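Local atomic coordinates of DMATS type aromatic prenyltransferase (Streptomyces coelicolor, PDB entry 6ZS0), a protein that probably transfers the dimethylallyl group of dimethylallyl diphosphate to C5 of the indole ring of tryptophan. Residues D114-L119 with V150-A155; G130-W135 with Y188-L193; C136-R141 with P146-Y151. All coordinates share one frame; numbering follows the deposited sequence. Where two conformers were deposited one is given.

Contact 1: residues D114-L119 with V150-A155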
loop_
_atom_site.group_PDB
_atom_site.type_symbol
_atom_site.label_atom_id
_atom_site.label_comp_id
_atom_site.label_asym_id
_atom_site.label_seq_id
_atom_site.Cartn_x
_atom_site.Cartn_y
_atom_site.Cartn_z
ATOM N N ASP A 114 6.208 -19.441 -8.322
ATOM C CA ASP A 114 5.693 -20.733 -7.789
ATOM C C ASP A 114 4.784 -20.466 -6.585
ATOM O O ASP A 114 3.757 -21.116 -6.488
ATOM C CB ASP A 114 6.809 -21.699 -7.379
ATOM C CG ASP A 114 7.540 -22.348 -8.541
ATOM O OD1 ASP A 114 7.090 -22.183 -9.713
ATOM O OD2 ASP A 114 8.548 -23.031 -8.275
ATOM N N ALA A 115 5.147 -19.537 -5.704
ATOM C CA ALA A 115 4.371 -19.232 -4.482
ATOM C C ALA A 115 3.018 -18.613 -4.874
ATOM O O ALA A 115 1.991 -18.976 -4.288
ATOM C CB ALA A 115 5.168 -18.328 -3.581
ATOM N N LEU A 116 2.999 -17.742 -5.863
ATOM C CA LEU A 116 1.731 -17.157 -6.356
ATOM C C LEU A 116 0.886 -18.274 -6.976
ATOM O O LEU A 116 -0.273 -18.341 -6.691
ATOM C CB LEU A 116 2.050 -16.053 -7.368
ATOM C CG LEU A 116 0.849 -15.371 -7.989
ATOM C CD1 LEU A 116 -0.092 -14.818 -6.926
ATOM C CD2 LEU A 116 1.289 -14.287 -8.960
ATOM N N ASP A 117 1.492 -19.117 -7.811
ATOM C CA ASP A 117 0.776 -20.197 -8.533
ATOM C C ASP A 117 0.087 -21.135 -7.551
ATOM O O ASP A 117 -1.029 -21.558 -7.842
ATOM C CB ASP A 117 1.739 -20.951 -9.441
ATOM C CG ASP A 117 2.119 -20.181 -10.689
ATOM O OD1 ASP A 117 1.415 -19.196 -11.029
ATOM O OD2 ASP A 117 3.098 -20.586 -11.330
ATOM N N GLU A 118 0.728 -21.411 -6.422
ATOM C CA GLU A 118 0.197 -22.245 -5.320
ATOM C C GLU A 118 -1.133 -21.692 -4.797
ATOM O O GLU A 118 -1.872 -22.491 -4.214
ATOM C CB GLU A 118 1.198 -22.327 -4.164
ATOM C CG GLU A 118 2.361 -23.219 -4.445
ATOM C CD GLU A 118 2.050 -24.706 -4.368
ATOM O OE1 GLU A 118 0.909 -25.072 -3.920
ATOM O OE2 GLU A 118 2.931 -25.493 -4.750
ATOM N N LEU A 119 -1.438 -20.397 -5.017
ATOM C CA LEU A 119 -2.598 -19.702 -4.375
ATOM C C LEU A 119 -3.713 -19.360 -5.360
ATOM O O LEU A 119 -4.777 -18.936 -4.878
ATOM C CB LEU A 119 -2.103 -18.404 -3.738
ATOM C CG LEU A 119 -1.068 -18.562 -2.634
ATOM C CD1 LEU A 119 -0.817 -17.230 -1.969
ATOM C CD2 LEU A 119 -1.475 -19.602 -1.615
ATOM N N VAL A 150 2.582 -8.897 -4.608
ATOM C CA VAL A 150 1.211 -9.099 -5.120
ATOM C C VAL A 150 0.238 -9.150 -3.955
ATOM O O VAL A 150 0.499 -9.892 -3.021
ATOM C CB VAL A 150 1.159 -10.380 -5.966
ATOM C CG1 VAL A 150 -0.216 -10.640 -6.507
ATOM C CG2 VAL A 150 2.168 -10.267 -7.090
ATOM N N TYR A 151 -0.875 -8.406 -4.072
ATOM C CA TYR A 151 -1.975 -8.315 -3.085
ATOM C C TYR A 151 -3.192 -9.033 -3.640
ATOM O O TYR A 151 -3.598 -8.737 -4.755
ATOM C CB TYR A 151 -2.312 -6.861 -2.802
ATOM C CG TYR A 151 -1.263 -6.115 -2.034
ATOM C CD1 TYR A 151 -0.156 -5.602 -2.675
ATOM C CD2 TYR A 151 -1.384 -5.929 -0.669
ATOM C CE1 TYR A 151 0.819 -4.908 -1.967
ATOM C CE2 TYR A 151 -0.413 -5.250 0.049
ATOM C CZ TYR A 151 0.687 -4.750 -0.602
ATOM O OH TYR A 151 1.633 -4.041 0.090
ATOM N N LEU A 152 -3.701 -9.971 -2.859
ATOM C CA LEU A 152 -4.880 -10.787 -3.204
ATOM C C LEU A 152 -5.952 -10.608 -2.132
ATOM O O LEU A 152 -5.639 -10.046 -1.052
ATOM C CB LEU A 152 -4.439 -12.239 -3.328
ATOM C CG LEU A 152 -3.293 -12.509 -4.293
ATOM C CD1 LEU A 152 -2.766 -13.904 -4.101
ATOM C CD2 LEU A 152 -3.772 -12.306 -5.719
ATOM N N ASN A 153 -7.167 -11.041 -2.433
ATOM C CA ASN A 153 -8.406 -10.742 -1.651
ATOM C C ASN A 153 -8.917 -11.979 -0.921
ATOM O O ASN A 153 -9.548 -12.833 -1.541
ATOM C CB ASN A 153 -9.493 -10.245 -2.596
ATOM C CG ASN A 153 -10.788 -9.920 -1.891
ATOM O OD1 ASN A 153 -10.848 -9.874 -0.665
ATOM N ND2 ASN A 153 -11.829 -9.702 -2.671
ATOM N N PRO A 154 -8.658 -12.133 0.395
ATOM C CA PRO A 154 -9.185 -13.273 1.144
ATOM C C PRO A 154 -10.722 -13.378 1.118
ATOM O O PRO A 154 -11.228 -14.492 1.393
ATOM C CB PRO A 154 -8.659 -13.004 2.557
ATOM C CG PRO A 154 -7.400 -12.232 2.327
ATOM C CD PRO A 154 -7.778 -11.287 1.218
ATOM N N ALA A 155 -11.443 -12.276 0.866
ATOM C CA ALA A 155 -12.924 -12.210 0.845
ATOM C C ALA A 155 -13.469 -12.452 -0.561
ATOM O O ALA A 155 -14.674 -12.173 -0.776
ATOM C CB ALA A 155 -13.412 -10.892 1.380
#
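Leu-116 and Leu-152 meet methyl to methyl, CD1 of Leu-116 standing 4.0 Å from CD1 of Leu-152 where the two side chains cross at a slant. The same Leu-116 CD1 also reaches Val-150 CG1 at 4.2 Å, so one methyl serves two residues of the strand. It comes so far because CG of Leu-116 lies opposite the backbone N (chi1 179°), carrying the branch from the helix toward the strand. Leu-152 CD1 is shared in its turn: Leu-119 CD1 approaches it at a looser 4.4 Å. The backbones stay well apart, with the CA atoms of Leu-116 and Val-150 8.2 Å from each other, and all the touching is done by branch ends. Here the seam of aliphatic side chains joins the helical layer outside the ABBA barrel to the outward face of strand 147-152. Val-150 and Leu-152 point outward to the helices, whereas the intervening Tyr-151 is directed to the other side of the sheet. Leu-99 and Val-102 of helix 91-109 also pack on Leu-116, and Ala-169 of helix 162-175 on Leu-119. Beyond the strand end the chain bends into an Asx turn, Ala-155 N donating to Asn-153 OD1 over 2.9 Å from well above the carbonyl plane.

Contact 2: residues G130-W135 with Y188-L193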
loop_
_atom_site.group_PDB
_atom_site.type_symbol
_atom_site.label_atom_id
_atom_site.label_comp_id
_atom_site.label_asym_id
_atom_site.label_seq_id
_atom_site.Cartn_x
_atom_site.Cartn_y
_atom_site.Cartn_z
ATOM N N GLY A 130 -15.681 -8.451 -4.540
ATOM C CA GLY A 130 -14.765 -7.305 -4.399
ATOM C C GLY A 130 -14.120 -7.333 -3.026
ATOM O O GLY A 130 -14.352 -8.252 -2.236
ATOM N N PRO A 131 -13.375 -6.292 -2.645
ATOM C CA PRO A 131 -13.185 -5.084 -3.463
ATOM C C PRO A 131 -12.010 -5.044 -4.456
ATOM O O PRO A 131 -11.821 -4.038 -5.123
ATOM C CB PRO A 131 -12.944 -4.058 -2.346
ATOM C CG PRO A 131 -12.180 -4.840 -1.338
ATOM C CD PRO A 131 -12.872 -6.162 -1.285
ATOM N N LEU A 132 -11.247 -6.119 -4.551
ATOM C CA LEU A 132 -10.112 -6.230 -5.486
ATOM C C LEU A 132 -9.974 -7.682 -5.909
ATOM O O LEU A 132 -10.515 -8.582 -5.210
ATOM C CB LEU A 132 -8.818 -5.698 -4.833
ATOM C CG LEU A 132 -8.091 -6.637 -3.861
ATOM C CD1 LEU A 132 -6.584 -6.310 -3.746
ATOM C CD2 LEU A 132 -8.740 -6.593 -2.505
ATOM N N ALA A 133 -9.266 -7.909 -7.016
ATOM C CA ALA A 133 -8.778 -9.225 -7.459
ATOM C C ALA A 133 -7.258 -9.313 -7.306
ATOM O O ALA A 133 -6.780 -10.320 -6.806
ATOM C CB ALA A 133 -9.206 -9.486 -8.884
ATOM N N LEU A 134 -6.521 -8.299 -7.742
ATOM C CA LEU A 134 -5.037 -8.367 -7.722
ATOM C C LEU A 134 -4.477 -6.974 -7.858
ATOM O O LEU A 134 -4.784 -6.278 -8.847
ATOM C CB LEU A 134 -4.531 -9.268 -8.852
ATOM C CG LEU A 134 -3.035 -9.602 -8.802
ATOM C CD1 LEU A 134 -2.800 -10.967 -9.428
ATOM C CD2 LEU A 134 -2.187 -8.507 -9.474
ATOM N N TRP A 135 -3.678 -6.566 -6.896
ATOM C CA TRP A 135 -2.862 -5.349 -6.990
ATOM C C TRP A 135 -1.406 -5.785 -6.950
ATOM O O TRP A 135 -1.102 -6.846 -6.416
ATOM C CB TRP A 135 -3.137 -4.362 -5.855
ATOM C CG TRP A 135 -4.536 -3.836 -5.789
ATOM C CD1 TRP A 135 -5.498 -3.851 -6.764
ATOM C CD2 TRP A 135 -5.122 -3.168 -4.660
ATOM N NE1 TRP A 135 -6.627 -3.227 -6.314
ATOM C CE2 TRP A 135 -6.424 -2.812 -5.026
ATOM C CE3 TRP A 135 -4.665 -2.866 -3.381
ATOM C CZ2 TRP A 135 -7.281 -2.169 -4.140
ATOM C CZ3 TRP A 135 -5.512 -2.224 -2.512
ATOM C CH2 TRP A 135 -6.778 -1.859 -2.898
ATOM N N TYR A 188 -9.983 -9.748 7.090
ATOM C CA TYR A 188 -8.693 -10.097 6.455
ATOM C C TYR A 188 -8.678 -9.425 5.097
ATOM O O TYR A 188 -9.015 -10.055 4.086
ATOM C CB TYR A 188 -8.553 -11.623 6.346
ATOM C CG TYR A 188 -8.660 -12.318 7.665
ATOM C CD1 TYR A 188 -7.560 -12.431 8.499
ATOM C CD2 TYR A 188 -9.875 -12.785 8.112
ATOM C CE1 TYR A 188 -7.663 -13.015 9.750
ATOM C CE2 TYR A 188 -10.000 -13.383 9.351
ATOM C CZ TYR A 188 -8.895 -13.492 10.175
ATOM O OH TYR A 188 -9.009 -14.076 11.409
ATOM N N PRO A 189 -8.354 -8.122 5.020
ATOM C CA PRO A 189 -8.531 -7.389 3.758
ATOM C C PRO A 189 -7.561 -7.812 2.648
ATOM O O PRO A 189 -7.933 -7.679 1.503
ATOM C CB PRO A 189 -8.373 -5.914 4.111
ATOM C CG PRO A 189 -7.647 -5.904 5.440
ATOM C CD PRO A 189 -7.953 -7.230 6.133
ATOM N N PHE A 190 -6.379 -8.314 2.974
ATOM C CA PHE A 190 -5.366 -8.681 1.959
ATOM C C PHE A 190 -4.543 -9.850 2.438
ATOM O O PHE A 190 -4.270 -9.945 3.660
ATOM C CB PHE A 190 -4.372 -7.546 1.700
ATOM C CG PHE A 190 -5.009 -6.229 1.360
ATOM C CD1 PHE A 190 -5.492 -5.987 0.094
ATOM C CD2 PHE A 190 -5.072 -5.201 2.289
ATOM C CE1 PHE A 190 -6.080 -4.778 -0.224
ATOM C CE2 PHE A 190 -5.672 -3.990 1.977
ATOM C CZ PHE A 190 -6.183 -3.782 0.717
ATOM N N LEU A 191 -4.144 -10.709 1.502
ATOM C CA LEU A 191 -2.942 -11.524 1.663
ATOM C C LEU A 191 -1.969 -11.132 0.564
ATOM O O LEU A 191 -2.402 -11.011 -0.622
ATOM C CB LEU A 191 -3.307 -12.997 1.584
ATOM C CG LEU A 191 -2.162 -13.957 1.875
ATOM C CD1 LEU A 191 -2.691 -15.143 2.663
ATOM C CD2 LEU A 191 -1.489 -14.408 0.599
ATOM N N ALA A 192 -0.719 -10.908 0.923
ATOM C CA ALA A 192 0.287 -10.446 -0.039
ATOM C C ALA A 192 1.502 -11.391 -0.056
ATOM O O ALA A 192 1.808 -12.029 0.955
ATOM C CB ALA A 192 0.684 -9.045 0.257
ATOM N N LEU A 193 2.119 -11.486 -1.211
ATOM C CA LEU A 193 3.378 -12.252 -1.415
ATOM C C LEU A 193 4.443 -11.309 -1.939
ATOM O O LEU A 193 4.201 -10.659 -2.917
ATOM C CB LEU A 193 3.148 -13.380 -2.427
ATOM C CG LEU A 193 2.318 -14.554 -1.949
ATOM C CD1 LEU A 193 2.188 -15.590 -3.072
ATOM C CD2 LEU A 193 2.958 -15.185 -0.716
#
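NE1 of Trp-135 is hydrogen-bonded to Glu-83, while the benzo side of the same indole meets Phe-190, CZ3 of Trp-135 lying 3.5 Å from CE1 of Phe-190. The two rings are inclined at 45° with centroids 5.4 Å apart. Leu-132 fills the angle between them. Its CD1 sits 3.6 Å above the Trp-135 ring plane, over the centre, and at the same time meets the edge of the Phe-190 ring, 3.9 Å from CE1. This double fit depends on a first torsion of 80°, which places CG of Leu-132 between the backbone N and the carbonyl carbon. The other methyl, CD2 of Leu-132, also lies 3.9 Å from Phe-190 CE1, so both branches bear on the same ring carbon. Phe-190 also makes an edge-to-face pair with Tyr-206, consistent with an aromatic lining on the inner side of the barrel. Backbone oxygens of Gly-130 and Leu-132 each take a weak hydrogen bond from Asn-153 ND2, tying this loop to the end of strand 147-152. With no hydrogen bond between the two segments, their cohesion is apolar and aromatic, and the turn of the indole is fixed by Glu-83 at one end and by Leu-132 and Phe-190 elsewhere.

Contact 3: residues C136-R141 with P146-Y151; sequences CALELR and PGVKVY
Ala-137 and Lys-149 form a hydrogen-bonded antiparallel pair, with Ala-137 N to Lys-149 O at 2.8 Å and Lys-149 N to Ala-137 O at 2.9 Å. Glu-139 and Gly-147 form the next such pair; its Gly-147 N to Glu-139 O bond lengthens to 3.1 Å beside the turn that joins the strands. The tight side is the face of Leu-138 and Val-148, which lie side by side and point the same way, Leu-138 CD2 touching Val-148 CG2 at 3.8 Å. On the opposite face Ala-137 CB meets the edge of the Tyr-151 ring, but the Lys-149 side chain leads away and the packing turns polar and partly exposed. There Arg-141, bent at its third torsion (-101°), folds back over Gly-147, whose CA lies 3.3 Å above one face of the guanidinium. Arg-141 NH1 also forms a salt bridge with Glu-139 OE1 at 3.0 Å, its hydrogen bond being weak. Within the barrel this hairpin is flanked by strand 77-82 beside 135-139 and by strand 191-195 beside 147-152, while helices 91-109 and 25-39 cover the face of Leu-138.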
loop_
_atom_site.group_PDB
_atom_site.type_symbol
_atom_site.label_atom_id
_atom_site.label_comp_id
_atom_site.label_asym_id
_atom_site.label_seq_id
_atom_site.Cartn_x
_atom_site.Cartn_y
_atom_site.Cartn_z
ATOM N N CYS A 136 -0.575 -4.950 -7.514
ATOM C CA CYS A 136 0.878 -5.135 -7.561
ATOM C C CYS A 136 1.546 -3.902 -6.961
ATOM O O CYS A 136 1.183 -2.786 -7.344
ATOM C CB CYS A 136 1.306 -5.390 -8.991
ATOM S SG CYS A 136 3.062 -5.778 -9.114
ATOM N N ALA A 137 2.492 -4.104 -6.034
ATOM C CA ALA A 137 3.359 -3.008 -5.560
ATOM C C ALA A 137 4.773 -3.267 -6.074
ATOM O O ALA A 137 5.273 -4.391 -5.952
ATOM C CB ALA A 137 3.352 -2.919 -4.074
ATOM N N LEU A 138 5.359 -2.242 -6.626
ATOM C CA LEU A 138 6.738 -2.269 -7.140
ATOM C C LEU A 138 7.620 -1.420 -6.219
ATOM O O LEU A 138 7.320 -0.248 -6.040
ATOM C CB LEU A 138 6.708 -1.737 -8.567
ATOM C CG LEU A 138 5.881 -2.609 -9.518
ATOM C CD1 LEU A 138 5.481 -1.876 -10.772
ATOM C CD2 LEU A 138 6.638 -3.875 -9.844
ATOM N N GLU A 139 8.648 -2.025 -5.634
ATOM C CA GLU A 139 9.679 -1.279 -4.881
ATOM C C GLU A 139 10.704 -0.790 -5.900
ATOM O O GLU A 139 11.341 -1.645 -6.577
ATOM C CB GLU A 139 10.367 -2.131 -3.831
ATOM C CG GLU A 139 11.276 -1.265 -2.946
ATOM C CD GLU A 139 12.265 -2.000 -2.066
ATOM O OE1 GLU A 139 12.269 -3.255 -2.103
ATOM O OE2 GLU A 139 13.060 -1.305 -1.360
ATOM N N LEU A 140 10.816 0.519 -6.036
ATOM C CA LEU A 140 11.604 1.182 -7.096
ATOM C C LEU A 140 13.072 1.235 -6.658
ATOM O O LEU A 140 13.520 2.282 -6.223
ATOM C CB LEU A 140 10.994 2.546 -7.326
ATOM C CG LEU A 140 9.551 2.510 -7.825
ATOM C CD1 LEU A 140 9.200 3.810 -8.497
ATOM C CD2 LEU A 140 9.298 1.328 -8.763
ATOM N N ARG A 141 13.734 0.094 -6.736
ATOM C CA ARG A 141 15.119 -0.109 -6.241
ATOM C C ARG A 141 16.104 0.493 -7.223
ATOM O O ARG A 141 15.938 0.367 -8.423
ATOM C CB ARG A 141 15.451 -1.592 -6.096
ATOM C CG ARG A 141 14.510 -2.341 -5.182
ATOM C CD ARG A 141 15.196 -3.483 -4.500
ATOM N NE ARG A 141 14.909 -4.772 -5.101
ATOM C CZ ARG A 141 14.224 -5.758 -4.503
ATOM N NH1 ARG A 141 13.729 -5.597 -3.286
ATOM N NH2 ARG A 141 14.033 -6.907 -5.131
ATOM N N PRO A 146 13.004 -4.049 -9.907
ATOM C CA PRO A 146 12.222 -3.723 -8.724
ATOM C C PRO A 146 11.924 -4.940 -7.858
ATOM O O PRO A 146 12.047 -6.055 -8.323
ATOM C CB PRO A 146 10.940 -3.166 -9.342
ATOM C CG PRO A 146 10.738 -4.036 -10.539
ATOM C CD PRO A 146 12.146 -4.291 -11.077
ATOM N N GLY A 147 11.539 -4.696 -6.612
ATOM C CA GLY A 147 10.893 -5.724 -5.789
ATOM C C GLY A 147 9.442 -5.789 -6.209
ATOM O O GLY A 147 8.898 -4.723 -6.527
ATOM N N VAL A 148 8.873 -6.976 -6.284
ATOM C CA VAL A 148 7.459 -7.164 -6.701
ATOM C C VAL A 148 6.675 -7.803 -5.555
ATOM O O VAL A 148 7.082 -8.842 -5.049
ATOM C CB VAL A 148 7.372 -7.984 -7.991
ATOM C CG1 VAL A 148 5.940 -8.297 -8.379
ATOM C CG2 VAL A 148 8.097 -7.280 -9.133
ATOM N N LYS A 149 5.560 -7.189 -5.180
ATOM C CA LYS A 149 4.648 -7.683 -4.144
ATOM C C LYS A 149 3.273 -7.789 -4.797
ATOM O O LYS A 149 2.915 -6.834 -5.487
ATOM C CB LYS A 149 4.617 -6.688 -2.989
ATOM C CG LYS A 149 3.965 -7.176 -1.710
ATOM C CD LYS A 149 4.262 -6.269 -0.533
ATOM C CE LYS A 149 5.660 -5.695 -0.572
ATOM N NZ LYS A 149 6.070 -5.143 0.742
ATOM N N VAL A 150 2.582 -8.897 -4.608
ATOM C CA VAL A 150 1.211 -9.099 -5.120
ATOM C C VAL A 150 0.238 -9.150 -3.955
ATOM O O VAL A 150 0.499 -9.892 -3.021
ATOM C CB VAL A 150 1.159 -10.380 -5.966
ATOM C CG1 VAL A 150 -0.216 -10.640 -6.507
ATOM C CG2 VAL A 150 2.168 -10.267 -7.090
ATOM N N TYR A 151 -0.875 -8.406 -4.072
ATOM C CA TYR A 151 -1.975 -8.315 -3.085
ATOM C C TYR A 151 -3.192 -9.033 -3.640
ATOM O O TYR A 151 -3.598 -8.737 -4.755
ATOM C CB TYR A 151 -2.312 -6.861 -2.802
ATOM C CG TYR A 151 -1.263 -6.115 -2.034
ATOM C CD1 TYR A 151 -0.156 -5.602 -2.675
ATOM C CD2 TYR A 151 -1.384 -5.929 -0.669
ATOM C CE1 TYR A 151 0.819 -4.908 -1.967
ATOM C CE2 TYR A 151 -0.413 -5.250 0.049
ATOM C CZ TYR A 151 0.687 -4.750 -0.602
ATOM O OH TYR A 151 1.633 -4.041 0.090
#

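How the contacts relate
All three contacts belong to one stretch of the barrel and are largely buried. Contacts 1 and 3 share Val-150 and Tyr-151 of strand 147-152, but contact 3 joins that strand to its hairpin partner through the backbone, whereas contact 1 joins it to the helical layer through aliphatic branches alone. Contact 2 lies on the other side of the sheet from contact 1, toward the barrel interior, and is aromatic and aliphatic, with Leu-132 set between two rings. It spans strand 147-152 without including it: Tyr-151 N probably bonds to Trp-135 O, and Leu-152 N to Leu-191 O. Only in contact 3 do charged side chains take part; the acidic residues of 114-119 do not touch the strand.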